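Local structure of dual oxidase maturation factor 1 (6WXU) at residues Thr23-Ile27 / Leu68-Phe72. The protein probably supports the maturation of dual oxidase 1 and its transport from the endoplasmic reticulum to the plasma membrane. Residues are numbered along the deposited sequence; the frame is centred on the assembly and turned at random.
Sequences TLAVI and LAVNF. With PLC (diundecyl phosphatidyl choline), chain O.
A phospholipid borders this helix pair: diundecyl phosphatidyl choline touches both helices, its choline C7 lying 3.4 Å from T23 CG2, one acyl carbon, C1', 3.9 Å from V26 CG2, and another, C8B, 4.0 Å from L68 CD2. The segments 23-27 and 68-72 are helical and run antiparallel, at 177°, with axes 10.1 Å apart. The nearest CA pairs across them are T23-F72 (7.4 Å) and L24-A69 (6.5 Å). Such near-180° packing fits a transmembrane hairpin, here at the predicted extracellular end of helices 22-41 and 50-72, whose connection is predicted to be cytoplasmic. I27 (mt), its CA-to-CB bond pointing toward the other helix, places CD1 against backbone, 3.9 Å from both L68 O and A69 CA, and in apolar contact with A69 CB (4.1 Å), L68 CG and F72 CD2 (both 4.5 Å). L24 (tp) brings CD1 to 4.1 Å from A69 CB. T23 OG1 approaches F72 CG obliquely at 4.1 Å; no hydrogen bond crosses this mainly apolar interface, which buries 226 Å² summed over both segments. Beyond it, V70 and N71 pack against helix 170-199, and V70 also meets helix 249-273.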
ATOM      1  N   THR B  23       9.245  19.022  16.138  1.00 62.01           N
ATOM      2  CA  THR B  23      10.408  19.635  15.506  1.00 62.01           C
ATOM      3  C   THR B  23      10.582  21.102  15.866  1.00 62.01           C
ATOM      4  O   THR B  23      11.563  21.708  15.434  1.00 62.01           O
ATOM      5  CB  THR B  23      10.327  19.485  13.987  1.00 62.01           C
ATOM      6  OG1 THR B  23      11.464  20.113  13.385  1.00 62.01           O
ATOM      7  CG2 THR B  23       9.066  20.127  13.452  1.00 62.01           C
ATOM      8  N   LEU B  24       9.666  21.686  16.632  1.00 63.44           N
ATOM      9  CA  LEU B  24       9.840  23.021  17.189  1.00 63.44           C
ATOM     10  C   LEU B  24      10.267  22.986  18.646  1.00 63.44           C
ATOM     11  O   LEU B  24      11.102  23.793  19.067  1.00 63.44           O
ATOM     12  CB  LEU B  24       8.542  23.821  17.060  1.00 63.44           C
ATOM     13  CG  LEU B  24       8.531  25.225  17.661  1.00 63.44           C
ATOM     14  CD1 LEU B  24       9.519  26.113  16.941  1.00 63.44           C
ATOM     15  CD2 LEU B  24       7.138  25.818  17.605  1.00 63.44           C
ATOM     16  N   ALA B  25       9.708  22.059  19.425  1.00 62.91           N
ATOM     17  CA  ALA B  25      10.155  21.882  20.798  1.00 62.91           C
ATOM     18  C   ALA B  25      11.611  21.457  20.854  1.00 62.91           C
ATOM     19  O   ALA B  25      12.335  21.849  21.775  1.00 62.91           O
ATOM     20  CB  ALA B  25       9.275  20.857  21.507  1.00 62.91           C
ATOM     21  N   VAL B  26      12.061  20.669  19.877  1.00 64.28           N
ATOM     22  CA  VAL B  26      13.467  20.277  19.827  1.00 64.28           C
ATOM     23  C   VAL B  26      14.356  21.507  19.698  1.00 64.28           C
ATOM     24  O   VAL B  26      15.348  21.658  20.419  1.00 64.28           O
ATOM     25  CB  VAL B  26      13.705  19.285  18.677  1.00 64.28           C
ATOM     26  CG1 VAL B  26      15.184  19.067  18.474  1.00 64.28           C
ATOM     27  CG2 VAL B  26      13.022  17.975  18.975  1.00 64.28           C
ATOM     28  N   ILE B  27      14.004  22.411  18.784  1.00 63.90           N
ATOM     29  CA  ILE B  27      14.806  23.612  18.566  1.00 63.90           C
ATOM     30  C   ILE B  27      14.804  24.493  19.807  1.00 63.90           C
ATOM     31  O   ILE B  27      15.851  25.004  20.228  1.00 63.90           O
ATOM     32  CB  ILE B  27      14.286  24.369  17.333  1.00 63.90           C
ATOM     33  CG1 ILE B  27      14.484  23.522  16.078  1.00 63.90           C
ATOM     34  CG2 ILE B  27      14.977  25.702  17.201  1.00 63.90           C
ATOM     35  CD1 ILE B  27      13.845  24.099  14.856  1.00 63.90           C
ATOM     36  N   LEU B  68      16.244  28.538  11.502  1.00 52.72           N
ATOM     37  CA  LEU B  68      15.996  27.106  11.460  1.00 52.72           C
ATOM     38  C   LEU B  68      14.560  26.748  11.804  1.00 52.72           C
ATOM     39  O   LEU B  68      14.039  25.755  11.291  1.00 52.72           O
ATOM     40  CB  LEU B  68      16.948  26.388  12.416  1.00 52.72           C
ATOM     41  CG  LEU B  68      17.295  24.936  12.123  1.00 52.72           C
ATOM     42  CD1 LEU B  68      17.939  24.812  10.763  1.00 52.72           C
ATOM     43  CD2 LEU B  68      18.221  24.420  13.194  1.00 52.72           C
ATOM     44  N   ALA B  69      13.908  27.532  12.662  1.00 50.17           N
ATOM     45  CA  ALA B  69      12.532  27.239  13.045  1.00 50.17           C
ATOM     46  C   ALA B  69      11.538  27.720  12.004  1.00 50.17           C
ATOM     47  O   ALA B  69      10.475  27.115  11.843  1.00 50.17           O
ATOM     48  CB  ALA B  69      12.215  27.877  14.395  1.00 50.17           C
ATOM     49  N   VAL B  70      11.858  28.804  11.303  1.00 47.78           N
ATOM     50  CA  VAL B  70      10.982  29.305  10.254  1.00 47.78           C
ATOM     51  C   VAL B  70      10.951  28.349   9.072  1.00 47.78           C
ATOM     52  O   VAL B  70       9.940  28.247   8.372  1.00 47.78           O
ATOM     53  CB  VAL B  70      11.436  30.718   9.852  1.00 47.78           C
ATOM     54  CG1 VAL B  70      11.478  30.868   8.359  1.00 47.78           C
ATOM     55  CG2 VAL B  70      10.523  31.748  10.465  1.00 47.78           C
ATOM     56  N   ASN B  71      12.038  27.616   8.843  1.00 49.65           N
ATOM     57  CA  ASN B  71      12.083  26.683   7.724  1.00 49.65           C
ATOM     58  C   ASN B  71      11.077  25.556   7.911  1.00 49.65           C
ATOM     59  O   ASN B  71      10.314  25.232   6.995  1.00 49.65           O
ATOM     60  CB  ASN B  71      13.499  26.132   7.574  1.00 49.65           C
ATOM     61  CG  ASN B  71      13.714  25.424   6.263  1.00 49.65           C
ATOM     62  OD1 ASN B  71      12.895  24.617   5.835  1.00 49.65           O
ATOM     63  ND2 ASN B  71      14.825  25.723   5.612  1.00 49.65           N
ATOM     64  N   PHE B  72      11.061  24.944   9.088  1.00 49.51           N
ATOM     65  CA  PHE B  72      10.163  23.835   9.368  1.00 49.51           C
ATOM     66  C   PHE B  72       8.794  24.287   9.848  1.00 49.51           C
ATOM     67  O   PHE B  72       7.929  23.443  10.091  1.00 49.51           O
ATOM     68  CB  PHE B  72      10.789  22.904  10.407  1.00 49.51           C
ATOM     69  CG  PHE B  72      12.124  22.370  10.002  1.00 49.51           C
ATOM     70  CD1 PHE B  72      12.229  21.436   8.993  1.00 49.51           C
ATOM     71  CD2 PHE B  72      13.276  22.802  10.626  1.00 49.51           C
ATOM     72  CE1 PHE B  72      13.453  20.947   8.614  1.00 49.51           C
ATOM     73  CE2 PHE B  72      14.501  22.314  10.251  1.00 49.51           C
ATOM     74  CZ  PHE B  72      14.590  21.385   9.244  1.00 49.51           C
TER
HETATM   75  C1  PLC O 414       9.661  12.382  16.908  1.00 20.00           C
HETATM   76  C2  PLC O 414      10.924  13.200  17.055  1.00 20.00           C
HETATM   77  C3  PLC O 414      11.145  14.023  15.825  1.00 20.00           C
HETATM   78  C4  PLC O 414       6.978  13.607  13.078  1.00 20.00           C
HETATM   79  C5  PLC O 414       7.673  14.969  12.947  1.00 20.00           C
HETATM   80  C6  PLC O 414       6.035  16.300  14.182  1.00 20.00           C
HETATM   81  C7  PLC O 414       7.371  17.343  12.614  1.00 20.00           C
HETATM   82  C8  PLC O 414       5.705  15.833  11.830  1.00 20.00           C
HETATM   83  C'  PLC O 414      11.699  13.963  19.242  1.00 20.00           C
HETATM   84  C1' PLC O 414      11.597  14.740  20.516  1.00 20.00           C
HETATM   85  C2' PLC O 414      12.621  14.216  21.505  1.00 20.00           C
HETATM   86  C3' PLC O 414      13.437  15.258  22.265  1.00 20.00           C
HETATM   87  C4' PLC O 414      14.860  15.451  21.743  1.00 20.00           C
HETATM   88  C5' PLC O 414      15.602  16.063  22.904  1.00 20.00           C
HETATM   89  C6' PLC O 414      16.639  17.095  22.560  1.00 20.00           C
HETATM   90  C7' PLC O 414      16.652  18.086  23.713  1.00 20.00           C
HETATM   91  C8' PLC O 414      18.023  18.614  24.127  1.00 20.00           C
HETATM   92  C9' PLC O 414      18.611  17.917  25.347  1.00 20.00           C
HETATM   93  CA' PLC O 414      18.383  18.604  26.669  1.00 20.00           C
HETATM   94  CB' PLC O 414      19.240  17.980  27.727  1.00 20.00           C
HETATM   95  CB  PLC O 414      12.723  15.782  15.166  1.00 20.00           C
HETATM   96  C1B PLC O 414      14.047  16.449  15.375  1.00 20.00           C
HETATM   97  C2B PLC O 414      14.470  17.238  14.157  1.00 20.00           C
HETATM   98  C3B PLC O 414      15.377  18.371  14.596  1.00 20.00           C
HETATM   99  C4B PLC O 414      15.858  19.132  13.388  1.00 20.00           C
HETATM  100  C5B PLC O 414      17.278  19.596  13.614  1.00 20.00           C
HETATM  101  C6B PLC O 414      17.279  20.610  14.729  1.00 20.00           C
HETATM  102  C7B PLC O 414      18.592  20.597  15.479  1.00 20.00           C
HETATM  103  C8B PLC O 414      19.734  21.025  14.586  1.00 20.00           C
HETATM  104  C9B PLC O 414      20.797  21.748  15.406  1.00 20.00           C
HETATM  105  CAA PLC O 414      21.880  22.300  14.509  1.00 20.00           C
HETATM  106  CBA PLC O 414      21.979  21.476  13.246  1.00 20.00           C
HETATM  107  O'  PLC O 414      12.604  13.227  19.072  1.00 20.00           O
HETATM  108  OB  PLC O 414      12.013  16.034  14.234  1.00 20.00           O
HETATM  109  O2  PLC O 414      10.775  14.094  18.155  1.00 20.00           O
HETATM  110  O3  PLC O 414      12.269  14.804  16.103  1.00 20.00           O
HETATM  111  O1P PLC O 414       6.943  13.426  15.891  1.00 20.00           O
HETATM  112  O2P PLC O 414       7.061  10.922  15.433  1.00 20.00           O
HETATM  113  O3P PLC O 414       9.183  12.299  15.575  1.00 20.00           O
HETATM  114  O4P PLC O 414       7.753  12.599  13.737  1.00 20.00           O
HETATM  115  N   PLC O 414       6.691  16.076  12.890  1.00 20.00           N
HETATM  116  P   PLC O 414       7.622  12.269  15.284  1.00 20.00           P